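Local coordinates for protein succinate dehydrogenase (Membrane anchor subunit) (Mycolicibacterium smegmatis, PDB 7D6V) that probably anchors the succinate dehydrogenase complex Sdh1 in the membrane, holding a Rieske-type [2Fe-2S] cluster and binding ubiquinone, so as to carry electrons from succinate towards quinone, at residues Cys114-Tyr117 with Arg118-Tyr121; Phe147-Ile150 with Leu151-Ile154; Tyr202-Cys206 with His207-His211; Lys235-Thr238 with Arg239-Leu242. All coordinates share one frame; numbering follows the deposited sequence.

Contact 1 of 4, residues Cys114-Tyr117 with Arg118-Tyr121; sequences CYYY and RKAY. With FES (Fe2/s2 (inorganic) cluster), chain J; PEV ((1S)-2-{[(2-aminoethoxy)(hydroxy)phosphoryl]oxy}-1-[(palmitoyloxy)methyl]ethyl stearate), chain I.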
# COMPACT_ATOMS: atom_id res chain seq x y z
N CYS C 114 28.64 -12.42 12.91
CA CYS C 114 28.17 -11.88 11.65
C CYS C 114 26.64 -11.91 11.62
O CYS C 114 26.03 -12.88 12.08
CB CYS C 114 28.73 -12.67 10.47
SG CYS C 114 27.79 -12.50 8.93
N TYR C 115 26.03 -10.86 11.10
CA TYR C 115 24.57 -10.78 11.04
C TYR C 115 23.99 -11.87 10.15
O TYR C 115 22.99 -12.50 10.51
CB TYR C 115 24.14 -9.39 10.56
CG TYR C 115 24.17 -8.33 11.65
CD1 TYR C 115 23.08 -8.14 12.48
CD2 TYR C 115 25.29 -7.54 11.84
CE1 TYR C 115 23.10 -7.19 13.47
CE2 TYR C 115 25.31 -6.58 12.83
CZ TYR C 115 24.21 -6.41 13.64
OH TYR C 115 24.22 -5.46 14.63
N TYR C 116 24.61 -12.14 9.00
CA TYR C 116 24.11 -13.21 8.15
C TYR C 116 24.24 -14.57 8.84
O TYR C 116 23.30 -15.37 8.83
CB TYR C 116 24.82 -13.25 6.81
CG TYR C 116 24.54 -14.56 6.11
CD1 TYR C 116 23.26 -14.86 5.66
CD2 TYR C 116 25.53 -15.51 5.95
CE1 TYR C 116 22.99 -16.06 5.06
CE2 TYR C 116 25.26 -16.72 5.35
CZ TYR C 116 23.99 -16.98 4.90
OH TYR C 116 23.71 -18.18 4.29
N TYR C 117 25.40 -14.84 9.43
CA TYR C 117 25.61 -16.14 10.05
C TYR C 117 24.67 -16.35 11.23
O TYR C 117 24.23 -17.47 11.48
CB TYR C 117 27.06 -16.29 10.49
CG TYR C 117 27.99 -16.70 9.38
CD1 TYR C 117 28.05 -18.01 8.95
CD2 TYR C 117 28.80 -15.77 8.75
CE1 TYR C 117 28.90 -18.39 7.93
CE2 TYR C 117 29.65 -16.13 7.73
CZ TYR C 117 29.70 -17.44 7.33
OH TYR C 117 30.54 -17.80 6.31
N ARG C 118 24.35 -15.28 11.96
CA ARG C 118 23.39 -15.39 13.04
C ARG C 118 22.04 -15.85 12.52
O ARG C 118 21.42 -16.75 13.10
CB ARG C 118 23.26 -14.06 13.78
CG ARG C 118 24.24 -13.90 14.92
CD ARG C 118 24.78 -12.50 14.99
NE ARG C 118 23.84 -11.59 15.62
CZ ARG C 118 23.98 -10.28 15.67
NH1 ARG C 118 25.04 -9.71 15.11
NH2 ARG C 118 23.07 -9.53 16.26
N LYS C 119 21.57 -15.26 11.42
CA LYS C 119 20.36 -15.75 10.77
C LYS C 119 20.48 -17.23 10.44
O LYS C 119 19.59 -18.03 10.78
CB LYS C 119 20.10 -14.96 9.49
CG LYS C 119 18.87 -15.42 8.74
CD LYS C 119 18.70 -14.67 7.43
CE LYS C 119 19.21 -15.49 6.27
NZ LYS C 119 18.29 -16.61 5.96
N ALA C 120 21.58 -17.62 9.81
CA ALA C 120 21.75 -18.98 9.34
C ALA C 120 21.65 -19.98 10.48
O ALA C 120 20.87 -20.93 10.42
CB ALA C 120 23.09 -19.12 8.61
N TYR C 121 22.42 -19.77 11.56
CA TYR C 121 22.38 -20.79 12.60
C TYR C 121 21.22 -20.62 13.57
O TYR C 121 20.78 -21.62 14.13
CB TYR C 121 23.71 -20.91 13.36
CG TYR C 121 24.24 -19.70 14.09
CD1 TYR C 121 25.40 -19.07 13.67
CD2 TYR C 121 23.62 -19.22 15.23
CE1 TYR C 121 25.91 -17.99 14.34
CE2 TYR C 121 24.12 -18.14 15.91
CZ TYR C 121 25.26 -17.52 15.46
OH TYR C 121 25.77 -16.44 16.13
FE1 FES J . 28.38 -10.17 8.35
FE2 FES J . 29.77 -8.12 9.41
S1 FES J . 27.59 -8.39 9.36
S2 FES J . 30.56 -9.86 8.33
C48 PEV I . 32.40 -19.98 9.04
C47 PEV I . 32.77 -20.37 10.46
C46 PEV I . 31.70 -19.93 11.44
C45 PEV I . 30.53 -20.91 11.43
C44 PEV I . 29.87 -21.03 12.80
C43 PEV I . 28.49 -21.66 12.71
C42 PEV I . 28.25 -22.59 13.89
C41 PEV I . 27.33 -21.93 14.92
C40 PEV I . 26.64 -22.97 15.79
C39 PEV I . 26.67 -22.55 17.25
C38 PEV I . 25.60 -21.50 17.51
C37 PEV I . 24.28 -22.15 17.88
C36 PEV I . 23.70 -21.54 19.14
C35 PEV I . 22.65 -20.49 18.81
C34 PEV I . 21.64 -20.38 19.94
C33 PEV I . 22.33 -20.24 21.28
C32 PEV I . 21.43 -20.75 22.40
C31 PEV I . 20.63 -19.62 23.01
O31 PEV I . 19.82 -19.05 22.36
O2 PEV I . 20.84 -19.25 24.34
C2 PEV I . 19.75 -19.54 25.16
C1 PEV I . 18.95 -18.27 25.36
O3P PEV I . 17.95 -18.23 24.37
P PEV I . 16.37 -18.23 24.85
O1P PEV I . 15.92 -19.63 25.14
O2P PEV I . 15.52 -17.64 23.75
O4P PEV I . 16.23 -17.32 26.21
C4 PEV I . 16.15 -17.98 27.45
C5 PEV I . 16.92 -17.16 28.48
N6 PEV I . 17.31 -17.99 29.60
C3 PEV I . 20.26 -20.07 26.50
O3 PEV I . 21.22 -21.05 26.22
C11 PEV I . 22.53 -20.69 26.56
O11 PEV I . 22.81 -20.45 27.68
C12 PEV I . 23.60 -20.58 25.47
C13 PEV I . 24.89 -21.30 25.86
C14 PEV I . 25.74 -21.64 24.65
C15 PEV I . 25.92 -20.45 23.71
C16 PEV I . 27.40 -20.10 23.54
C17 PEV I . 27.78 -19.71 22.11
C18 PEV I . 26.59 -19.68 21.14
C19 PEV I . 26.43 -18.34 20.43
C20 PEV I . 27.36 -17.25 20.96
C21 PEV I . 27.54 -16.12 19.95
C22 PEV I . 28.81 -15.31 20.21
C23 PEV I . 28.57 -14.07 21.06
C24 PEV I . 29.74 -13.84 22.02
C25 PEV I . 30.92 -13.16 21.34
C26 PEV I . 32.19 -14.00 21.42
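R118 lays its guanidinium over one face of the Y115 ring, three residues back on the same helix, in a cation-pi contact with R118 CZ 4.2 Å from the ring centroid. NH1 sits above the middle of the ring, and the two flat groups are tilted 38° apart. Bends at chi2 and chi3 (79°) fold the arginine back over the tyrosine. The charge has further partners in E144, a salt bridge to NH2, and T113 O, bonded to NH1, while Y115 OH reaches E229 of the iron-sulfur subunit.

Metal binding and helix capping meet at C114. Its SG lies 2.5 Å from FE1 of the cluster and, as the N-cap, also accepts Y117 N at 3.4 Å, a bond that would be expected to draw some charge off the sulfur. Behind this cap the backbone runs in regular i to i+4 bonds, starting with R118 N to C114 O at 2.9 Å.

The remaining contacts across the turn are mainly packing. Y116 CE1 meets the aliphatic CE of K119 at 4.0 Å, and its CZ lies 4.4 Å from A120 CB. The Y121 ring is sandwiched: R118 CA lies over one face and the lipid acyl carbon C38 over the opposite one, both offset toward the rim. At the polar end of this side chain, Y121 OH is bonded to L112 O.

In the fold, helix 115-124 and its N-cap C114 turn Y116 and Y117 against helix 240-264, set C114 and Y117 beside Y202 of helix 188-204, and rest Y117 and A120 on helix 33-55.

Contact 2 of 4, residues Phe147-Ile150 with Leu151-Ile154; sequences FPLI and LQNI. With UQ1 (ubiquinone-1), chain H; PEV ((1S)-2-{[(2-aminoethoxy)(hydroxy)phosphoryl]oxy}-1-[(palmitoyloxy)methyl]ethyl stearate), chain I.
I150 O and N153 form the firm part of this turn, where a weakly bonded helix, 147-150, passes into a 3-10 segment at 151-153. N153 ND2 donates to the carbonyl oxygen at 2.7 Å, coming in 28° off the carbonyl plane, and its amide is held close to I150 CD1. The backbone bonds are weak throughout and run i to i+3: L151 N to P148 O, Q152 N to L149 O, N153 N to I150 O. L149 and Q152 run side by side, with L149 CD2 3.8 Å from Q152 NE2. A bend at chi2 (-95°) swings the Q152 amide onto the phospholipid, NE2 packing 3.4 Å from acyl carbon C21; the polar partner of NE2 is Y122 OH, with Y121 OH as a second.

The loose side is at exposed F147, which meets L151 with its carbonyl oxygen, 3.6 Å from L151 CG, and loosely with its ring, CE1 4.2 Å from L151 CD1. Ubiquinone-1 brings its methyl CM5 to the edge of that ring; I150 CG2 is 3.8 Å from quinone carbon C5, and I154 CG2 is 3.7 Å from C11 of the isoprenyl tail. The turn is thus a thin wall between lipid and quinone, with L151 touching both.

It links helix 147-150 to helix 155-175, packs L149 and Q152 on helix 115-124, and presents I150 and N153 to Y236 of the iron-sulfur subunit.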
# COMPACT_ATOMS: atom_id res chain seq x y z
N PHE C 147 22.08 -12.51 28.79
CA PHE C 147 23.53 -12.34 28.88
C PHE C 147 24.31 -13.00 27.75
O PHE C 147 25.20 -12.34 27.19
CB PHE C 147 24.03 -12.86 30.23
CG PHE C 147 25.44 -13.38 30.18
CD1 PHE C 147 26.51 -12.51 30.00
CD2 PHE C 147 25.70 -14.73 30.30
CE1 PHE C 147 27.80 -12.99 29.94
CE2 PHE C 147 26.99 -15.21 30.24
CZ PHE C 147 28.04 -14.34 30.06
N PRO C 148 24.10 -14.27 27.40
CA PRO C 148 24.93 -14.84 26.32
C PRO C 148 24.73 -14.14 24.99
O PRO C 148 25.70 -13.66 24.39
CB PRO C 148 24.50 -16.31 26.29
CG PRO C 148 23.17 -16.35 26.92
CD PRO C 148 23.16 -15.27 27.94
N LEU C 149 23.49 -14.03 24.52
CA LEU C 149 23.22 -13.52 23.18
C LEU C 149 23.24 -11.99 23.10
O LEU C 149 23.24 -11.46 21.99
CB LEU C 149 21.88 -14.06 22.68
CG LEU C 149 21.87 -15.55 22.36
CD1 LEU C 149 20.63 -15.93 21.59
CD2 LEU C 149 23.11 -15.94 21.58
N ILE C 150 23.23 -11.28 24.23
CA ILE C 150 23.40 -9.83 24.19
C ILE C 150 24.80 -9.46 23.72
O ILE C 150 25.02 -8.33 23.28
CB ILE C 150 23.09 -9.21 25.57
CG1 ILE C 150 22.92 -7.69 25.48
CG2 ILE C 150 24.18 -9.53 26.56
CD1 ILE C 150 21.70 -7.25 24.73
N LEU C 151 25.75 -10.40 23.78
CA LEU C 151 27.13 -10.13 23.39
C LEU C 151 27.32 -10.08 21.88
O LEU C 151 28.43 -9.78 21.44
CB LEU C 151 28.05 -11.20 23.99
CG LEU C 151 28.19 -11.20 25.51
CD1 LEU C 151 29.01 -12.40 25.96
CD2 LEU C 151 28.82 -9.92 26.00
N GLN C 152 26.29 -10.36 21.09
CA GLN C 152 26.40 -10.25 19.65
C GLN C 152 26.51 -8.81 19.18
O GLN C 152 26.75 -8.58 17.99
CB GLN C 152 25.21 -10.92 18.97
CG GLN C 152 24.92 -12.32 19.46
CD GLN C 152 25.55 -13.38 18.59
OE1 GLN C 152 26.60 -13.16 18.01
NE2 GLN C 152 24.90 -14.53 18.50
N ASN C 153 26.34 -7.84 20.08
CA ASN C 153 26.35 -6.43 19.73
C ASN C 153 27.76 -5.84 19.65
O ASN C 153 27.89 -4.66 19.34
CB ASN C 153 25.53 -5.64 20.75
CG ASN C 153 24.05 -5.96 20.68
OD1 ASN C 153 23.37 -5.59 19.73
ND2 ASN C 153 23.55 -6.66 21.69
N ILE C 154 28.79 -6.63 19.92
CA ILE C 154 30.17 -6.16 19.81
C ILE C 154 30.79 -6.57 18.48
O ILE C 154 32.01 -6.65 18.36
CB ILE C 154 31.02 -6.64 20.99
CG1 ILE C 154 31.07 -8.17 21.03
CG2 ILE C 154 30.49 -6.09 22.29
CD1 ILE C 154 31.88 -8.72 22.17
C1 UQ1 H . 24.75 -5.47 29.05
O1 UQ1 H . 24.87 -4.39 28.59
C2 UQ1 H . 23.44 -5.88 29.71
O2 UQ1 H . 22.37 -4.98 29.78
CM2 UQ1 H . 22.14 -4.46 31.06
C3 UQ1 H . 23.28 -7.28 30.30
O3 UQ1 H . 22.08 -7.66 30.91
CM3 UQ1 H . 21.13 -8.18 30.02
C4 UQ1 H . 24.44 -8.27 30.22
O4 UQ1 H . 24.33 -9.36 30.68
C5 UQ1 H . 25.76 -7.86 29.56
CM5 UQ1 H . 26.92 -8.85 29.48
C6 UQ1 H . 25.91 -6.46 28.98
C7 UQ1 H . 27.21 -6.05 28.31
C8 UQ1 H . 27.11 -6.40 26.83
C9 UQ1 H . 27.65 -5.63 25.91
C10 UQ1 H . 28.41 -4.36 26.32
C11 UQ1 H . 27.53 -6.00 24.44
C48 PEV I . 32.40 -19.98 9.04
C47 PEV I . 32.77 -20.37 10.46
C46 PEV I . 31.70 -19.93 11.44
C45 PEV I . 30.53 -20.91 11.43
C44 PEV I . 29.87 -21.03 12.80
C43 PEV I . 28.49 -21.66 12.71
C42 PEV I . 28.25 -22.59 13.89
C41 PEV I . 27.33 -21.93 14.92
C40 PEV I . 26.64 -22.97 15.79
C39 PEV I . 26.67 -22.55 17.25
C38 PEV I . 25.60 -21.50 17.51
C37 PEV I . 24.28 -22.15 17.88
C36 PEV I . 23.70 -21.54 19.14
C35 PEV I . 22.65 -20.49 18.81
C34 PEV I . 21.64 -20.38 19.94
C33 PEV I . 22.33 -20.24 21.28
C32 PEV I . 21.43 -20.75 22.40
C31 PEV I . 20.63 -19.62 23.01
O31 PEV I . 19.82 -19.05 22.36
O2 PEV I . 20.84 -19.25 24.34
C2 PEV I . 19.75 -19.54 25.16
C1 PEV I . 18.95 -18.27 25.36
O3P PEV I . 17.95 -18.23 24.37
P PEV I . 16.37 -18.23 24.85
O1P PEV I . 15.92 -19.63 25.14
O2P PEV I . 15.52 -17.64 23.75
O4P PEV I . 16.23 -17.32 26.21
C4 PEV I . 16.15 -17.98 27.45
C5 PEV I . 16.92 -17.16 28.48
N6 PEV I . 17.31 -17.99 29.60
C3 PEV I . 20.26 -20.07 26.50
O3 PEV I . 21.22 -21.05 26.22
C11 PEV I . 22.53 -20.69 26.56
O11 PEV I . 22.81 -20.45 27.68
C12 PEV I . 23.60 -20.58 25.47
C13 PEV I . 24.89 -21.30 25.86
C14 PEV I . 25.74 -21.64 24.65
C15 PEV I . 25.92 -20.45 23.71
C16 PEV I . 27.40 -20.10 23.54
C17 PEV I . 27.78 -19.71 22.11
C18 PEV I . 26.59 -19.68 21.14
C19 PEV I . 26.43 -18.34 20.43
C20 PEV I . 27.36 -17.25 20.96
C21 PEV I . 27.54 -16.12 19.95
C22 PEV I . 28.81 -15.31 20.21
C23 PEV I . 28.57 -14.07 21.06
C24 PEV I . 29.74 -13.84 22.02
C25 PEV I . 30.92 -13.16 21.34
C26 PEV I . 32.19 -14.00 21.42

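Contact 3 of 4, residues Tyr202-Cys206 with His207-His211; sequences YTLSC and HSCRH. With FES (Fe2/s2 (inorganic) cluster), chain J.
C206 O takes the N-H of R210 at 3.1 Å, the first full helical bond of the helix that starts right after C206. C206 is the N-cap of that helix. Its SG is turned anti to the backbone N (chi1 158°) and lies 2.5 Å from FE2 of the cluster. A capping bond from C209 N to this sulfur is modelled too, but the SG sits too close to the backbone of S208 in the model, so that bond is doubtful.

C209 CB packs on C206 CB at 4.1 Å, and C209 SG comes 3.7 Å from L204 O at the bend between the two helices. The bridging sulfides of the cluster are approached from both helices: H207 N is 3.4 Å from S1, with the H207 ring turning its edge to that sulfide, while Y202 OH is 3.4 Å from S2. C206 at the helix start brings H207 N near S1, consistent with the helix end offsetting some of the cluster's negative charge.

Helix 188-204 ends here and helix 207-215 begins, with C209 on F159 of helix 155-175 and R210 bonded to S234 of helix 224-237 and to N222 of the iron-sulfur subunit. The Y202 ring lies nearly parallel to that of H240 on helix 240-264.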
# COMPACT_ATOMS: atom_id res chain seq x y z
N TYR C 202 34.14 -9.52 1.19
CA TYR C 202 33.27 -9.96 2.28
C TYR C 202 33.40 -9.05 3.50
O TYR C 202 32.39 -8.72 4.14
CB TYR C 202 33.59 -11.40 2.66
CG TYR C 202 32.91 -11.86 3.92
CD1 TYR C 202 31.53 -11.97 3.99
CD2 TYR C 202 33.65 -12.16 5.05
CE1 TYR C 202 30.91 -12.38 5.15
CE2 TYR C 202 33.04 -12.57 6.21
CZ TYR C 202 31.67 -12.68 6.26
OH TYR C 202 31.06 -13.10 7.42
N THR C 203 34.62 -8.65 3.84
CA THR C 203 34.83 -7.77 4.98
C THR C 203 34.21 -6.40 4.76
O THR C 203 33.66 -5.79 5.69
CB THR C 203 36.32 -7.65 5.28
OG1 THR C 203 36.90 -8.96 5.34
CG2 THR C 203 36.55 -6.94 6.61
N LEU C 204 34.28 -5.88 3.53
CA LEU C 204 33.75 -4.56 3.25
C LEU C 204 32.25 -4.56 2.97
O LEU C 204 31.65 -3.48 2.94
CB LEU C 204 34.48 -3.94 2.06
CG LEU C 204 35.96 -3.62 2.28
CD1 LEU C 204 36.52 -2.87 1.09
CD2 LEU C 204 36.15 -2.83 3.56
N SER C 205 31.63 -5.72 2.78
CA SER C 205 30.18 -5.79 2.68
C SER C 205 29.51 -6.00 4.03
O SER C 205 28.30 -6.24 4.08
CB SER C 205 29.78 -6.91 1.71
OG SER C 205 30.06 -8.18 2.24
N CYS C 206 30.28 -5.92 5.11
CA CYS C 206 29.74 -6.12 6.46
C CYS C 206 28.70 -5.08 6.85
O CYS C 206 28.80 -3.91 6.47
CB CYS C 206 30.87 -6.15 7.49
SG CYS C 206 30.35 -5.75 9.17
N HIS C 207 27.69 -5.51 7.61
CA HIS C 207 26.64 -4.61 8.07
C HIS C 207 27.17 -3.56 9.03
O HIS C 207 26.65 -2.44 9.07
CB HIS C 207 25.52 -5.41 8.74
CG HIS C 207 24.52 -5.96 7.78
ND1 HIS C 207 24.49 -7.29 7.41
CD2 HIS C 207 23.50 -5.37 7.12
CE1 HIS C 207 23.50 -7.49 6.56
NE2 HIS C 207 22.88 -6.34 6.37
N SER C 208 28.19 -3.90 9.83
CA SER C 208 28.81 -2.91 10.70
C SER C 208 29.63 -1.91 9.90
O SER C 208 29.71 -0.74 10.29
CB SER C 208 29.68 -3.60 11.75
OG SER C 208 28.89 -4.33 12.66
N CYS C 209 30.25 -2.34 8.81
CA CYS C 209 30.95 -1.41 7.93
C CYS C 209 29.98 -0.41 7.32
O CYS C 209 30.29 0.78 7.21
CB CYS C 209 31.69 -2.18 6.84
SG CYS C 209 32.59 -1.14 5.67
N ARG C 210 28.80 -0.88 6.91
CA ARG C 210 27.79 0.01 6.36
C ARG C 210 27.37 1.07 7.37
O ARG C 210 27.20 2.24 7.02
CB ARG C 210 26.58 -0.81 5.91
CG ARG C 210 25.61 -0.07 5.01
CD ARG C 210 24.38 -0.91 4.77
NE ARG C 210 23.39 -0.23 3.94
CZ ARG C 210 22.11 -0.55 3.90
NH1 ARG C 210 21.64 -1.53 4.66
NH2 ARG C 210 21.28 0.12 3.12
N HIS C 211 27.20 0.67 8.63
CA HIS C 211 26.84 1.61 9.68
C HIS C 211 27.97 2.59 9.96
O HIS C 211 27.73 3.80 10.09
CB HIS C 211 26.47 0.83 10.94
CG HIS C 211 26.20 1.70 12.13
ND1 HIS C 211 27.10 1.83 13.16
CD2 HIS C 211 25.13 2.46 12.46
CE1 HIS C 211 26.61 2.65 14.07
NE2 HIS C 211 25.41 3.04 13.67
FE1 FES J . 28.38 -10.17 8.35
FE2 FES J . 29.77 -8.12 9.41
S1 FES J . 27.59 -8.39 9.36
S2 FES J . 30.56 -9.86 8.33

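Contact 4 of 4, residues Lys235-Thr238 with Arg239-Leu242; sequences KLNT and RHML. With FES (Fe2/s2 (inorganic) cluster), chain J.
R239 curls back over the peptide that precedes it. With CG anti to its carbonyl carbon (chi1 -64°) and further bends at chi2 and chi3, the chain brings NE to 3.0 Å and NH2 to 3.2 Å from T238 O. Both bonds are weak, being well bent at the hydrogen, so the guanidinium clasps the carbonyl oxygen only lightly on the exposed side of the turn. R239 N is held more firmly, donating to L236 O at 3.1 Å.

T238 crosses R239 and ties itself to the helix behind: its OG1 donates to K235 O. N237 to H240 form a type I beta turn, joining helix 224-237 to helix 240-264 with little more than T238 and R239 between them; H240 N closes it on N237 O at 3.2 Å, and R239 serves as N-cap of the second helix.

H240, on the buried side, has its ring anti to the backbone N (chi1 -162°), which carries NE2 down to FE1 of the cluster at 2.6 Å. The iron lies in the plane of the ring. ND1, on the far side of the imidazole, is modelled within hydrogen-bonding reach of S205 OG, a second-shell contact that would be expected to steady the ring's rotation. N237 ND2, 4.1 Å from H240 CB, is bonded to S205 O.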
# COMPACT_ATOMS: atom_id res chain seq x y z
N LYS C 235 25.63 -1.37 -1.99
CA LYS C 235 25.60 -2.24 -3.16
C LYS C 235 26.31 -3.55 -2.89
O LYS C 235 25.84 -4.62 -3.30
CB LYS C 235 26.21 -1.53 -4.37
CG LYS C 235 25.20 -0.79 -5.23
CD LYS C 235 25.68 0.59 -5.60
CE LYS C 235 27.03 0.56 -6.27
NZ LYS C 235 27.53 1.93 -6.57
N LEU C 236 27.46 -3.50 -2.21
CA LEU C 236 28.15 -4.73 -1.84
C LEU C 236 27.34 -5.54 -0.82
O LEU C 236 27.30 -6.77 -0.89
CB LEU C 236 29.53 -4.42 -1.29
CG LEU C 236 30.63 -4.14 -2.30
CD1 LEU C 236 31.98 -4.11 -1.61
CD2 LEU C 236 30.62 -5.17 -3.41
N ASN C 237 26.72 -4.86 0.14
CA ASN C 237 26.01 -5.50 1.23
C ASN C 237 24.76 -6.22 0.77
O ASN C 237 24.31 -7.15 1.45
CB ASN C 237 25.68 -4.46 2.30
CG ASN C 237 25.00 -5.04 3.51
OD1 ASN C 237 23.79 -4.92 3.67
ND2 ASN C 237 25.77 -5.68 4.37
N THR C 238 24.18 -5.82 -0.35
CA THR C 238 23.03 -6.55 -0.89
C THR C 238 23.38 -8.00 -1.22
O THR C 238 22.47 -8.84 -1.28
CB THR C 238 22.48 -5.86 -2.13
OG1 THR C 238 23.54 -5.62 -3.06
CG2 THR C 238 21.83 -4.55 -1.76
N ARG C 239 24.65 -8.32 -1.44
CA ARG C 239 25.11 -9.66 -1.77
C ARG C 239 25.94 -10.28 -0.65
O ARG C 239 26.82 -11.10 -0.91
CB ARG C 239 25.92 -9.65 -3.06
CG ARG C 239 25.17 -9.24 -4.33
CD ARG C 239 24.10 -10.25 -4.70
NE ARG C 239 22.83 -10.01 -4.03
CZ ARG C 239 21.83 -10.89 -4.00
NH1 ARG C 239 21.95 -12.06 -4.60
NH2 ARG C 239 20.70 -10.59 -3.36
N HIS C 240 25.66 -9.90 0.60
CA HIS C 240 26.50 -10.34 1.71
C HIS C 240 26.34 -11.82 2.01
O HIS C 240 27.30 -12.48 2.42
CB HIS C 240 26.18 -9.51 2.95
CG HIS C 240 27.24 -9.57 4.01
ND1 HIS C 240 28.56 -9.27 3.75
CD2 HIS C 240 27.18 -9.89 5.32
CE1 HIS C 240 29.27 -9.41 4.86
NE2 HIS C 240 28.45 -9.79 5.82
N MET C 241 25.13 -12.37 1.83
CA MET C 241 24.92 -13.81 1.96
C MET C 241 25.85 -14.60 1.06
O MET C 241 26.43 -15.61 1.48
CB MET C 241 23.47 -14.15 1.63
CG MET C 241 23.14 -15.63 1.78
SD MET C 241 21.42 -16.01 1.41
CE MET C 241 21.41 -15.81 -0.37
N LEU C 242 26.00 -14.16 -0.19
CA LEU C 242 26.77 -14.93 -1.16
C LEU C 242 28.26 -14.89 -0.85
O LEU C 242 28.95 -15.91 -0.98
CB LEU C 242 26.50 -14.39 -2.56
CG LEU C 242 27.09 -15.15 -3.74
CD1 LEU C 242 26.25 -16.37 -4.06
CD2 LEU C 242 27.19 -14.24 -4.95
FE1 FES J . 28.38 -10.17 8.35
FE2 FES J . 29.77 -8.12 9.41
S1 FES J . 27.59 -8.39 9.36
S2 FES J . 30.56 -9.86 8.33

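In the fold
Contacts 1, 3 and 4 close round one [2Fe-2S] cluster. C114 of contact 1 and H240 of contact 4 share FE1, their SG and NE2 4.2 Å apart, while C206 of contact 3 pairs at FE2 with H155, the residue directly after contact 2. Each iron thus has one cysteine and one histidine. Contacts 3 and 4 lie closest, centres about 9 Å apart; Y202 OH of contact 3 also stands 3.7 Å from C114 SG. Contact 2, whose centre is about 13 Å from that of contact 1, joins it through lipid and through Y121 OH to Q152 NE2 (3.2 Å, probably hydrogen-bonded). The Q152 side chain is about 10 Å from the cluster.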